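Local coordinates for protein dienelactone hydrolase (PDB 2O2G) that is probably a hydrolase of the dienelactone hydrolase family, built on the alpha/beta-hydrolase fold, at residues Gly20-Lys25 and Ala95-Gly100; Asn53-Glu58 and Gly205-Val210; Glu79-Leu82 and His86-Phe89; Val116-Ala121 and Gly126-Ala131; Pro195-Ser198 and Glu202-Gly205. One frame throughout, in Å; residues are numbered along the deposited sequence.

From the N terminus, interaction 1 closes the first long loop, setting strand 22-29 against helix 91-107. Interaction 2 opens inside that loop, at helix 51-63, and closes on helix 206-221 near the C terminus; the two therefore cross. Interaction 3, which ties the end of helix 75-84 to the turn before helix 91-107, is nested in both. Interaction 4 joins strand 115-121 to the helix after it, within the span of interaction 2; it touches interaction 1 through its helix, A131 on V99, and interaction 2 through its strand, F119 on V56 and V210. Interaction 5 folds the loop after strand 189-194 and shares G205 with interaction 2, where helix 206-221 begins.

Interaction 1 of 5, residues Gly20-Lys25 and Ala95-Gly100; sequences GEVKLK and ASRLVG
NH1 of R97 is gripped by two groups beyond this contact, a hydrogen bond to the carbonyl of L72 and a salt bridge to E77, while CD2 of L24 packs obliquely against it at 4.1 Å. The other terminal nitrogen, NH2, gives a hydrogen bond at the guanidinium edge, in plane, to a water 3.2 Å away; that water in turn donates to OE2 of E21 at 2.6 Å. E21 thus reaches the arginine through solvent, its OE2 4.8 Å from R97 NH2, so any attraction between the opposite charges probably acts through the water and at a distance. The contact sets strand 22-29, second in order across the sheet of an alpha/beta-hydrolase fold, beside helix 91-107, whose other sides touch helix 123-134 and strand 36-41. V22 lies over one face of the guanidinium: CG1 is 3.8 Å from R97 NH2, and CG2 sits 3.9 Å from R97 NE, offset toward the rim. The arginine leaves the helix with CG anti to its carbonyl carbon and then bends at chi2 (-71°), which turns the chain out toward the strand. Both V22 and L24 cross it at about a right angle, V22 over a face and L24 at a slant.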
loop_
_atom_site.group_PDB
_atom_site.type_symbol
_atom_site.label_atom_id
_atom_site.label_comp_id
_atom_site.label_asym_id
_atom_site.label_seq_id
_atom_site.Cartn_x
_atom_site.Cartn_y
_atom_site.Cartn_z
ATOM N N GLY A 20 16.619 -3.985 -9.049
ATOM C CA GLY A 20 17.974 -3.573 -9.349
ATOM C C GLY A 20 18.932 -4.449 -8.586
ATOM O O GLY A 20 18.840 -5.684 -8.614
ATOM N N GLU A 21 19.783 -3.800 -7.815
ATOM C CA GLU A 21 20.828 -4.489 -7.086
ATOM C C GLU A 21 20.345 -5.172 -5.812
ATOM O O GLU A 21 21.070 -6.029 -5.296
ATOM C CB GLU A 21 22.007 -3.532 -6.789
ATOM C CG GLU A 21 21.883 -2.521 -5.607
ATOM C CD GLU A 21 20.827 -1.407 -5.750
ATOM O OE1 GLU A 21 20.092 -1.336 -6.766
ATOM O OE2 GLU A 21 20.743 -0.576 -4.811
ATOM N N VAL A 22 19.140 -4.830 -5.320
ATOM C CA VAL A 22 18.615 -5.448 -4.083
ATOM C C VAL A 22 17.549 -6.523 -4.299
ATOM O O VAL A 22 16.870 -6.561 -5.344
ATOM C CB VAL A 22 18.030 -4.411 -3.079
ATOM C CG1 VAL A 22 18.955 -3.223 -2.919
ATOM C CG2 VAL A 22 16.678 -3.909 -3.491
ATOM N N LYS A 23 17.429 -7.388 -3.289
ATOM C CA LYS A 23 16.424 -8.440 -3.213
ATOM C C LYS A 23 15.594 -8.117 -1.960
ATOM O O LYS A 23 16.144 -7.900 -0.877
ATOM C CB LYS A 23 17.074 -9.828 -3.064
ATOM C CG LYS A 23 18.174 -10.159 -4.110
ATOM N N LEU A 24 14.280 -8.103 -2.128
ATOM C CA LEU A 24 13.334 -7.791 -1.061
ATOM C C LEU A 24 12.450 -8.983 -0.802
ATOM O O LEU A 24 11.933 -9.568 -1.739
ATOM C CB LEU A 24 12.427 -6.656 -1.497
ATOM C CG LEU A 24 13.054 -5.343 -1.942
ATOM C CD1 LEU A 24 11.932 -4.383 -2.355
ATOM C CD2 LEU A 24 13.899 -4.744 -0.785
ATOM N N LYS A 25 12.249 -9.319 0.471
ATOM C CA LYS A 25 11.462 -10.471 0.837
ATOM C C LYS A 25 9.988 -10.124 0.710
ATOM O O LYS A 25 9.519 -9.018 1.048
ATOM C CB LYS A 25 11.801 -10.958 2.241
ATOM C CG LYS A 25 13.272 -11.419 2.360
ATOM C CD LYS A 25 13.606 -12.110 3.654
ATOM C CE LYS A 25 13.930 -11.215 4.780
ATOM N NZ LYS A 25 14.487 -12.005 5.918
ATOM N N ALA A 95 9.524 4.803 -2.358
ATOM C CA ALA A 95 8.713 4.788 -3.583
ATOM C C ALA A 95 9.425 4.071 -4.714
ATOM O O ALA A 95 8.783 3.373 -5.544
ATOM C CB ALA A 95 8.339 6.185 -4.017
ATOM N N SER A 96 10.741 4.214 -4.767
ATOM C CA SER A 96 11.474 3.544 -5.823
ATOM C C SER A 96 11.391 2.048 -5.585
ATOM O O SER A 96 11.336 1.283 -6.524
ATOM C CB SER A 96 12.948 3.966 -5.885
ATOM O OG SER A 96 13.688 3.368 -4.817
ATOM N N ARG A 97 11.415 1.627 -4.337
ATOM C CA ARG A 97 11.331 0.198 -4.029
ATOM C C ARG A 97 9.989 -0.354 -4.419
ATOM O O ARG A 97 9.895 -1.437 -4.968
ATOM C CB ARG A 97 11.626 -0.051 -2.533
ATOM C CG ARG A 97 13.046 0.341 -2.143
ATOM C CD ARG A 97 13.999 -0.675 -2.752
ATOM N NE ARG A 97 15.375 -0.327 -2.587
ATOM C CZ ARG A 97 16.057 -0.473 -1.464
ATOM N NH1 ARG A 97 15.488 -0.969 -0.385
ATOM N NH2 ARG A 97 17.316 -0.104 -1.439
ATOM N N LEU A 98 8.950 0.419 -4.179
ATOM C CA LEU A 98 7.579 0.024 -4.568
ATOM C C LEU A 98 7.441 -0.029 -6.109
ATOM O O LEU A 98 6.846 -0.963 -6.647
ATOM C CB LEU A 98 6.599 1.006 -3.961
ATOM C CG LEU A 98 5.148 0.596 -3.774
ATOM C CD1 LEU A 98 5.046 -0.754 -3.049
ATOM C CD2 LEU A 98 4.484 1.698 -2.979
ATOM N N VAL A 99 8.037 0.941 -6.801
ATOM C CA VAL A 99 8.045 0.954 -8.277
ATOM C C VAL A 99 8.741 -0.336 -8.756
ATOM O O VAL A 99 8.260 -0.965 -9.688
ATOM C CB VAL A 99 8.773 2.208 -8.851
ATOM C CG1 VAL A 99 9.059 2.097 -10.347
ATOM C CG2 VAL A 99 7.977 3.474 -8.558
ATOM N N GLY A 100 9.880 -0.673 -8.126
ATOM C CA GLY A 100 10.648 -1.907 -8.429
ATOM C C GLY A 100 9.815 -3.172 -8.237
ATOM O O GLY A 100 9.792 -4.047 -9.121
HETATM O O HOH W 1 18.742 0.948 -4.063
#

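Interaction 2 of 5, residues Asn53-Glu58 and Gly205-Val210; sequences NRYVAE and GALTAV. With SO4 (sulfate ion), chain B.
Y55 and L207 carry the close packing where helix 51-63 crosses helix 206-221, their side chains sliding past each other in opposite directions. CD2 of the Y55 ring lies 3.7 Å from L207 CD2, and the leucine meets the ring obliquely. Deeper in, the fit is more relaxed: V56 CG2 is 4.3 Å from L207 CD1, and the buried valine also rests on F40 and F119 of the central sheet. The segment axes approach to 9.7 Å at -49°. With CG anti to the backbone N (chi1 174°), Y55 carries its ring outward past L207 to the partly exposed side, where its OH and T208 OG1 form a hydrogen bond of 2.8 Å. Away from this crossing, N53 ND2 makes a weak 3.0 Å bond to O1 of a sulfate, probably from the crystallisation liquor, whose site is completed by hydrogen bonds from G43, S46, S50, R52 and R145. The chemistry is therefore mixed: apolar contact joins the helices, with V56 on the buried side, and a pair of hydroxyls, either of which could donate, fixes the outer end of the tyrosine.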
loop_
_atom_site.group_PDB
_atom_site.type_symbol
_atom_site.label_atom_id
_atom_site.label_comp_id
_atom_site.label_asym_id
_atom_site.label_seq_id
_atom_site.Cartn_x
_atom_site.Cartn_y
_atom_site.Cartn_z
ATOM N N ASN A 53 -1.284 -5.117 8.377
ATOM C CA ASN A 53 -1.313 -5.388 6.953
ATOM C C ASN A 53 -1.640 -6.870 6.661
ATOM O O ASN A 53 -2.279 -7.169 5.669
ATOM C CB ASN A 53 -0.010 -4.933 6.299
ATOM C CG ASN A 53 0.229 -3.399 6.455
ATOM O OD1 ASN A 53 -0.708 -2.610 6.688
ATOM N ND2 ASN A 53 1.480 -2.993 6.331
ATOM N N ARG A 54 -1.208 -7.789 7.512
ATOM C CA ARG A 54 -1.551 -9.200 7.303
ATOM C C ARG A 54 -3.073 -9.434 7.466
ATOM O O ARG A 54 -3.693 -10.183 6.685
ATOM C CB ARG A 54 -0.765 -10.114 8.232
ATOM C CG ARG A 54 0.696 -10.374 7.785
ATOM C CD ARG A 54 1.347 -11.511 8.583
ATOM N NE ARG A 54 0.590 -12.781 8.566
ATOM C CZ ARG A 54 0.722 -13.768 7.670
ATOM N NH1 ARG A 54 1.557 -13.661 6.640
ATOM N NH2 ARG A 54 -0.018 -14.872 7.785
ATOM N N TYR A 55 -3.666 -8.812 8.488
ATOM C CA TYR A 55 -5.122 -8.863 8.668
ATOM C C TYR A 55 -5.842 -8.319 7.446
ATOM O O TYR A 55 -6.727 -8.965 6.898
ATOM C CB TYR A 55 -5.564 -8.074 9.930
ATOM C CG TYR A 55 -7.073 -8.024 10.016
ATOM C CD1 TYR A 55 -7.806 -9.158 10.402
ATOM C CD2 TYR A 55 -7.773 -6.877 9.622
ATOM C CE1 TYR A 55 -9.192 -9.130 10.434
ATOM C CE2 TYR A 55 -9.138 -6.831 9.658
ATOM C CZ TYR A 55 -9.853 -7.960 10.058
ATOM O OH TYR A 55 -11.233 -7.896 10.093
ATOM N N VAL A 56 -5.487 -7.103 7.009
ATOM C CA VAL A 56 -6.110 -6.545 5.830
ATOM C C VAL A 56 -5.918 -7.489 4.610
ATOM O O VAL A 56 -6.845 -7.713 3.863
ATOM C CB VAL A 56 -5.571 -5.112 5.469
ATOM C CG1 VAL A 56 -6.193 -4.633 4.210
ATOM C CG2 VAL A 56 -5.874 -4.117 6.589
ATOM N N ALA A 57 -4.708 -8.048 4.448
ATOM C CA ALA A 57 -4.398 -8.900 3.332
ATOM C C ALA A 57 -5.297 -10.114 3.316
ATOM O O ALA A 57 -5.770 -10.494 2.256
ATOM C CB ALA A 57 -2.940 -9.309 3.348
ATOM N N GLU A 58 -5.532 -10.700 4.484
ATOM C CA GLU A 58 -6.396 -11.874 4.605
ATOM C C GLU A 58 -7.827 -11.521 4.239
ATOM O O GLU A 58 -8.562 -12.357 3.738
ATOM C CB GLU A 58 -6.270 -12.458 6.023
ATOM C CG GLU A 58 -4.893 -13.123 6.202
ATOM C CD GLU A 58 -4.352 -13.252 7.654
ATOM O OE1 GLU A 58 -4.917 -12.637 8.600
ATOM O OE2 GLU A 58 -3.308 -13.955 7.822
ATOM N N GLY A 205 -13.018 -2.768 15.969
ATOM C CA GLY A 205 -13.730 -2.605 14.709
ATOM C C GLY A 205 -13.113 -1.657 13.713
ATOM O O GLY A 205 -13.466 -1.701 12.554
ATOM N N ALA A 206 -12.179 -0.805 14.147
ATOM C CA ALA A 206 -11.557 0.156 13.244
ATOM C C ALA A 206 -10.809 -0.500 12.097
ATOM O O ALA A 206 -11.040 -0.141 10.948
ATOM C CB ALA A 206 -10.639 1.148 14.013
ATOM N N LEU A 207 -9.897 -1.435 12.403
ATOM C CA LEU A 207 -9.091 -2.089 11.361
ATOM C C LEU A 207 -9.949 -2.886 10.412
ATOM O O LEU A 207 -9.707 -2.859 9.202
ATOM C CB LEU A 207 -7.991 -2.963 11.951
ATOM C CG LEU A 207 -6.908 -3.437 10.972
ATOM C CD1 LEU A 207 -6.132 -2.248 10.460
ATOM C CD2 LEU A 207 -5.957 -4.422 11.647
ATOM N N THR A 208 -10.983 -3.527 10.939
ATOM C CA THR A 208 -11.903 -4.260 10.100
ATOM C C THR A 208 -12.535 -3.316 9.055
ATOM O O THR A 208 -12.608 -3.661 7.883
ATOM C CB THR A 208 -12.947 -4.965 10.944
ATOM O OG1 THR A 208 -12.269 -5.943 11.747
ATOM C CG2 THR A 208 -13.995 -5.647 10.071
ATOM N N ALA A 209 -12.986 -2.140 9.495
ATOM C CA ALA A 209 -13.552 -1.144 8.596
ATOM C C ALA A 209 -12.553 -0.733 7.532
ATOM O O ALA A 209 -12.901 -0.545 6.387
ATOM C CB ALA A 209 -14.023 0.088 9.383
ATOM N N VAL A 210 -11.311 -0.530 7.919
ATOM C CA VAL A 210 -10.294 -0.206 6.940
ATOM C C VAL A 210 -10.226 -1.299 5.863
ATOM O O VAL A 210 -10.197 -1.001 4.666
ATOM C CB VAL A 210 -8.916 0.000 7.588
ATOM C CG1 VAL A 210 -7.826 0.095 6.523
ATOM C CG2 VAL A 210 -8.943 1.242 8.434
HETATM S S SO4 B . 2.006 -0.699 9.611
HETATM O O1 SO4 B . 2.564 -1.035 8.314
HETATM O O2 SO4 B . 2.844 -1.343 10.582
HETATM O O3 SO4 B . 0.703 -1.331 9.686
HETATM O O4 SO4 B . 1.901 0.740 9.824
#

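Interaction 3 of 5, residues Glu79-Leu82 and His86-Phe89; sequences EIDL and HLRF
D81, a buried residue near the end of helix 75-84, reaches across with its carboxylate to the backbone and side chain of the turn that follows. This turn leads into helix 91-107 of the alpha/beta-hydrolase fold, and the aspartate ties it back onto the helix it has just left. The backbone bonds come first. OD1 of D81 accepts from L87 N at 2.9 Å, nearly along its C-O axis, and from R88 N at 3.0 Å, well above the carboxylate plane; both amides arrive on the same face. Next comes the salt bridge. OD2 of D81 takes R88 NE at 2.8 Å on its syn side but tilted out of the carboxylate plane, with an N-H...O angle of 157°; the oxygen is close to the guanidinium plane although the two groups are turned 39° from one another. R88 NH2 adds only weak bonds, to OD2 and to the D81 carbonyl. With CG anti to the backbone N (chi1 -179°), D81 swings its carboxylate over to the turn, and a bend at chi3 of R88 folds NE back to meet it. Such a concentration of donors, one of them charged, would be expected to keep the aspartate ionised. The apolar part is slight and lies at the surface, where H86, its ND1 bonded to T84 OG1, brings ring atom CE1 obliquely to within 3.8 Å of I80 CG2.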
loop_
_atom_site.group_PDB
_atom_site.type_symbol
_atom_site.label_atom_id
_atom_site.label_comp_id
_atom_site.label_asym_id
_atom_site.label_seq_id
_atom_site.Cartn_x
_atom_site.Cartn_y
_atom_site.Cartn_z
ATOM N N GLU A 79 18.479 -4.003 9.551
ATOM C CA GLU A 79 19.374 -4.036 10.722
ATOM C C GLU A 79 20.089 -2.694 10.989
ATOM O O GLU A 79 20.284 -2.287 12.151
ATOM C CB GLU A 79 20.440 -5.125 10.570
ATOM C CG GLU A 79 19.912 -6.539 10.550
ATOM N N ILE A 80 20.497 -1.995 9.932
ATOM C CA ILE A 80 21.233 -0.729 10.129
ATOM C C ILE A 80 20.258 0.360 10.524
ATOM O O ILE A 80 20.526 1.107 11.445
ATOM C CB ILE A 80 21.996 -0.308 8.840
ATOM C CG1 ILE A 80 23.031 -1.374 8.472
ATOM C CG2 ILE A 80 22.625 1.084 8.991
ATOM C CD1 ILE A 80 23.502 -1.285 7.038
ATOM N N ASP A 81 19.124 0.404 9.815
ATOM C CA ASP A 81 18.074 1.393 10.013
ATOM C C ASP A 81 17.435 1.299 11.389
ATOM O O ASP A 81 16.884 2.279 11.895
ATOM C CB ASP A 81 17.005 1.244 8.946
ATOM C CG ASP A 81 15.904 2.267 9.086
ATOM O OD1 ASP A 81 16.125 3.438 8.727
ATOM O OD2 ASP A 81 14.814 1.898 9.544
ATOM N N LEU A 82 17.471 0.109 11.978
ATOM C CA LEU A 82 16.939 -0.074 13.325
ATOM C C LEU A 82 17.681 0.872 14.281
ATOM O O LEU A 82 17.093 1.349 15.237
ATOM C CB LEU A 82 17.059 -1.542 13.757
ATOM C CG LEU A 82 16.486 -1.982 15.105
ATOM C CD1 LEU A 82 14.977 -2.028 15.069
ATOM C CD2 LEU A 82 17.037 -3.346 15.455
ATOM N N HIS A 86 17.917 6.051 9.141
ATOM C CA HIS A 86 18.297 6.906 8.011
ATOM C C HIS A 86 17.604 6.520 6.699
ATOM O O HIS A 86 17.752 7.242 5.704
ATOM C CB HIS A 86 19.825 7.005 7.832
ATOM C CG HIS A 86 20.427 5.866 7.080
ATOM N ND1 HIS A 86 20.557 4.608 7.620
ATOM C CD2 HIS A 86 20.958 5.803 5.835
ATOM C CE1 HIS A 86 21.115 3.806 6.730
ATOM N NE2 HIS A 86 21.368 4.506 5.637
ATOM N N LEU A 87 16.901 5.391 6.695
ATOM C CA LEU A 87 16.171 4.902 5.513
ATOM C C LEU A 87 14.668 4.861 5.646
ATOM O O LEU A 87 13.944 5.075 4.659
ATOM C CB LEU A 87 16.621 3.476 5.151
ATOM C CG LEU A 87 18.117 3.306 4.833
ATOM C CD1 LEU A 87 18.415 1.838 4.652
ATOM C CD2 LEU A 87 18.488 4.092 3.567
ATOM N N ARG A 88 14.171 4.592 6.842
ATOM C CA ARG A 88 12.724 4.390 7.033
ATOM C C ARG A 88 11.803 5.606 6.701
ATOM O O ARG A 88 10.621 5.428 6.504
ATOM C CB ARG A 88 12.409 3.928 8.453
ATOM C CG ARG A 88 12.705 4.935 9.547
ATOM C CD ARG A 88 12.339 4.450 10.933
ATOM N NE ARG A 88 13.137 3.279 11.289
ATOM C CZ ARG A 88 12.946 2.561 12.388
ATOM N NH1 ARG A 88 12.018 2.912 13.270
ATOM N NH2 ARG A 88 13.702 1.502 12.631
ATOM N N PHE A 89 12.322 6.823 6.689
ATOM C CA PHE A 89 11.461 7.959 6.340
ATOM C C PHE A 89 11.817 8.529 4.959
ATOM O O PHE A 89 11.290 9.579 4.583
ATOM C CB PHE A 89 11.555 9.071 7.401
ATOM C CG PHE A 89 11.381 8.582 8.804
ATOM C CD1 PHE A 89 10.193 7.936 9.185
ATOM C CD2 PHE A 89 12.387 8.741 9.737
ATOM C CE1 PHE A 89 10.039 7.451 10.446
ATOM C CE2 PHE A 89 12.218 8.283 11.034
ATOM C CZ PHE A 89 11.043 7.628 11.378
#

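Interaction 4 of 5, residues Val116-Ala121 and Gly126-Ala131; sequences VGYFGA and GAALVA
Strand 116-121 and helix 126-131 run at 148° to each other, their axes nearing to 7.5 Å, and come closest where the CA atoms of G120 and A128 stand 5.6 Å apart. CA of G120 and CB of A128 are 4.4 Å apart, so the helix lies near the strand backbone itself. Farther along, where strand and helix diverge, Y118 lies between them. One edge of its ring runs alongside the helix: Y118 CD2 lies 3.3 Å from the carbonyl O of A128, near the ring plane, and 4.0 Å from A128 CB. A131 CB meets the ring obliquely, 3.6 Å from Y118 CE2. The phenol oxygen of this buried tyrosine is satisfied by T102 OG1 on helix 91-107. Strand, helix and strand 139-145 form a beta-alpha-beta unit, and the tight approach at G120, first glycine of the G-A-S-T-G sequence, is consistent with the nucleophile elbow of alpha/beta-hydrolases, in which S122 would be the nucleophile.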
loop_
_atom_site.group_PDB
_atom_site.type_symbol
_atom_site.label_atom_id
_atom_site.label_comp_id
_atom_site.label_asym_id
_atom_site.label_seq_id
_atom_site.Cartn_x
_atom_site.Cartn_y
_atom_site.Cartn_z
ATOM N N VAL A 116 -2.492 -4.212 -10.820
ATOM C CA VAL A 116 -1.851 -3.773 -9.607
ATOM C C VAL A 116 -2.541 -2.610 -8.931
ATOM O O VAL A 116 -2.880 -1.616 -9.567
ATOM C CB VAL A 116 -0.370 -3.417 -9.803
ATOM C CG1 VAL A 116 0.237 -2.888 -8.496
ATOM C CG2 VAL A 116 0.430 -4.645 -10.286
ATOM N N GLY A 117 -2.723 -2.758 -7.616
ATOM C CA GLY A 117 -3.213 -1.683 -6.755
ATOM C C GLY A 117 -2.257 -1.550 -5.569
ATOM O O GLY A 117 -1.564 -2.496 -5.213
ATOM N N TYR A 118 -2.256 -0.395 -4.911
ATOM C CA TYR A 118 -1.386 -0.197 -3.761
ATOM C C TYR A 118 -2.182 0.054 -2.481
ATOM O O TYR A 118 -3.239 0.767 -2.489
ATOM C CB TYR A 118 -0.455 1.007 -3.934
ATOM C CG TYR A 118 0.590 0.997 -5.042
ATOM C CD1 TYR A 118 1.133 -0.163 -5.554
ATOM C CD2 TYR A 118 1.112 2.199 -5.481
ATOM C CE1 TYR A 118 2.113 -0.115 -6.533
ATOM C CE2 TYR A 118 2.105 2.265 -6.434
ATOM C CZ TYR A 118 2.610 1.125 -6.958
ATOM O OH TYR A 118 3.587 1.263 -7.916
ATOM N N PHE A 119 -1.708 -0.557 -1.405
ATOM C CA PHE A 119 -2.248 -0.312 -0.067
ATOM C C PHE A 119 -1.089 0.217 0.720
ATOM O O PHE A 119 -0.187 -0.546 1.070
ATOM C CB PHE A 119 -2.868 -1.548 0.583
ATOM C CG PHE A 119 -3.467 -1.260 1.952
ATOM C CD1 PHE A 119 -2.666 -1.226 3.095
ATOM C CD2 PHE A 119 -4.817 -1.003 2.099
ATOM C CE1 PHE A 119 -3.233 -0.937 4.372
ATOM C CE2 PHE A 119 -5.384 -0.685 3.367
ATOM C CZ PHE A 119 -4.607 -0.651 4.485
ATOM N N GLY A 120 -1.097 1.525 1.000
ATOM C CA GLY A 120 -0.010 2.135 1.700
ATOM C C GLY A 120 -0.415 2.479 3.114
ATOM O O GLY A 120 -1.413 3.167 3.289
ATOM N N ALA A 121 0.368 2.025 4.101
ATOM C CA ALA A 121 0.060 2.226 5.516
ATOM C C ALA A 121 0.949 3.303 6.144
ATOM O O ALA A 121 2.194 3.253 6.013
ATOM C CB ALA A 121 0.226 0.928 6.272
ATOM N N GLY A 126 2.135 7.926 1.434
ATOM C CA GLY A 126 2.844 8.871 0.596
ATOM C C GLY A 126 3.724 8.178 -0.436
ATOM O O GLY A 126 3.781 8.606 -1.603
ATOM N N ALA A 127 4.412 7.124 -0.003
ATOM C CA ALA A 127 5.310 6.400 -0.883
ATOM C C ALA A 127 4.517 5.771 -2.036
ATOM O O ALA A 127 4.958 5.826 -3.175
ATOM C CB ALA A 127 6.063 5.366 -0.102
ATOM N N ALA A 128 3.324 5.244 -1.721
ATOM C CA ALA A 128 2.423 4.638 -2.680
ATOM C C ALA A 128 1.993 5.648 -3.724
ATOM O O ALA A 128 1.955 5.305 -4.916
ATOM C CB ALA A 128 1.198 4.093 -1.992
ATOM N N LEU A 129 1.649 6.870 -3.283
ATOM C CA LEU A 129 1.215 7.890 -4.221
ATOM C C LEU A 129 2.361 8.333 -5.103
ATOM O O LEU A 129 2.142 8.600 -6.277
ATOM C CB LEU A 129 0.571 9.088 -3.517
ATOM C CG LEU A 129 -0.748 8.646 -2.867
ATOM C CD1 LEU A 129 -1.125 9.576 -1.752
ATOM C CD2 LEU A 129 -1.889 8.513 -3.893
ATOM N N VAL A 130 3.576 8.436 -4.553
ATOM C CA VAL A 130 4.726 8.856 -5.377
ATOM C C VAL A 130 5.024 7.798 -6.441
ATOM O O VAL A 130 5.287 8.124 -7.598
ATOM C CB VAL A 130 5.991 9.178 -4.527
ATOM C CG1 VAL A 130 7.195 9.494 -5.432
ATOM C CG2 VAL A 130 5.722 10.342 -3.600
ATOM N N ALA A 131 4.955 6.524 -6.048
ATOM C CA ALA A 131 5.152 5.421 -6.974
ATOM C C ALA A 131 4.062 5.350 -8.076
ATOM O O ALA A 131 4.368 5.111 -9.244
ATOM C CB ALA A 131 5.203 4.093 -6.196
#

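Interaction 5 of 5, residues Pro195-Ser198 and Glu202-Gly205; sequences PRAS and EEPG
E203 lays its carboxylate across S198, spanning the backbone amide and the hydroxyl of that residue. Both belong to the loop between strand 189-194 and helix 206-221, which in alpha/beta-hydrolases carries the histidine of the catalytic triad; H199, immediately after S198, probably fills that role here. The firm bond is S198 N to E203 OE1, 2.9 Å long and fairly straight at 166°, the amide coming in from above the carboxylate plane. At E203 OE2 the serine hydroxyl donates, but S198 OG is modelled only 2.4 Å away, a length best treated as doubtful. The glutamate reaches both atoms because its chain bends at chi2 (73°), which folds the carboxylate back over residues 196-198. On the way, E203 CG passes R196 O at 3.6 Å, and E203 OE1 lies 3.4 Å from CA of A197. Y170 lies alongside, touched by R196 and E203, and bonded through its backbone to A197. Toward solvent, one water donates to both segments, 2.9 Å from S198 OG and 2.7 Å from E202 OE1.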
loop_
_atom_site.group_PDB
_atom_site.type_symbol
_atom_site.label_atom_id
_atom_site.label_comp_id
_atom_site.label_asym_id
_atom_site.label_seq_id
_atom_site.Cartn_x
_atom_site.Cartn_y
_atom_site.Cartn_z
ATOM N N PRO A 195 -14.972 6.788 12.322
ATOM C CA PRO A 195 -15.168 7.535 13.556
ATOM C C PRO A 195 -14.495 6.924 14.770
ATOM O O PRO A 195 -14.451 5.709 14.905
ATOM C CB PRO A 195 -16.678 7.530 13.743
ATOM C CG PRO A 195 -17.191 6.412 12.902
ATOM C CD PRO A 195 -16.254 6.315 11.763
ATOM N N ARG A 196 -13.955 7.792 15.620
ATOM C CA ARG A 196 -13.350 7.384 16.887
ATOM C C ARG A 196 -12.288 6.303 16.749
ATOM O O ARG A 196 -12.243 5.372 17.536
ATOM C CB ARG A 196 -14.439 6.919 17.853
ATOM C CG ARG A 196 -15.522 7.954 18.124
ATOM C CD ARG A 196 -16.556 7.445 19.115
ATOM N NE ARG A 196 -17.117 6.149 18.713
ATOM C CZ ARG A 196 -17.980 5.938 17.707
ATOM N NH1 ARG A 196 -18.396 6.920 16.911
ATOM N NH2 ARG A 196 -18.417 4.706 17.467
ATOM N N ALA A 197 -11.468 6.416 15.706
ATOM C CA ALA A 197 -10.329 5.548 15.488
ATOM C C ALA A 197 -9.096 6.454 15.576
ATOM O O ALA A 197 -9.137 7.596 15.101
ATOM C CB ALA A 197 -10.401 4.895 14.118
ATOM N N SER A 198 -8.013 5.953 16.171
ATOM C CA SER A 198 -6.749 6.737 16.290
ATOM C C SER A 198 -5.757 6.372 15.163
ATOM O O SER A 198 -6.113 5.661 14.234
ATOM C CB SER A 198 -6.166 6.580 17.695
ATOM O OG SER A 198 -6.138 5.229 18.073
ATOM N N GLU A 202 -6.522 1.099 16.086
ATOM C CA GLU A 202 -6.455 0.064 17.100
ATOM C C GLU A 202 -7.742 -0.181 17.863
ATOM O O GLU A 202 -7.889 -1.214 18.466
ATOM C CB GLU A 202 -5.354 0.403 18.097
ATOM C CG GLU A 202 -3.967 0.220 17.526
ATOM C CD GLU A 202 -2.898 0.802 18.431
ATOM O OE1 GLU A 202 -3.054 1.974 18.851
ATOM O OE2 GLU A 202 -1.893 0.101 18.687
ATOM N N GLU A 203 -8.677 0.754 17.827
ATOM C CA GLU A 203 -9.925 0.606 18.564
ATOM C C GLU A 203 -10.778 -0.534 17.984
ATOM O O GLU A 203 -10.655 -0.873 16.828
ATOM C CB GLU A 203 -10.718 1.906 18.566
ATOM C CG GLU A 203 -10.041 3.086 19.297
ATOM C CD GLU A 203 -8.845 3.696 18.537
ATOM O OE1 GLU A 203 -8.570 3.360 17.344
ATOM O OE2 GLU A 203 -8.177 4.557 19.133
ATOM N N PRO A 204 -11.644 -1.144 18.804
ATOM C CA PRO A 204 -12.430 -2.250 18.278
ATOM C C PRO A 204 -13.140 -1.899 16.979
ATOM O O PRO A 204 -13.767 -0.851 16.904
ATOM C CB PRO A 204 -13.470 -2.489 19.372
ATOM C CG PRO A 204 -12.807 -2.059 20.608
ATOM C CD PRO A 204 -11.959 -0.879 20.212
ATOM N N GLY A 205 -13.018 -2.768 15.969
ATOM C CA GLY A 205 -13.730 -2.605 14.709
ATOM C C GLY A 205 -13.113 -1.657 13.713
ATOM O O GLY A 205 -13.466 -1.701 12.554
HETATM O O HOH W 2 -3.825 3.813 17.034
#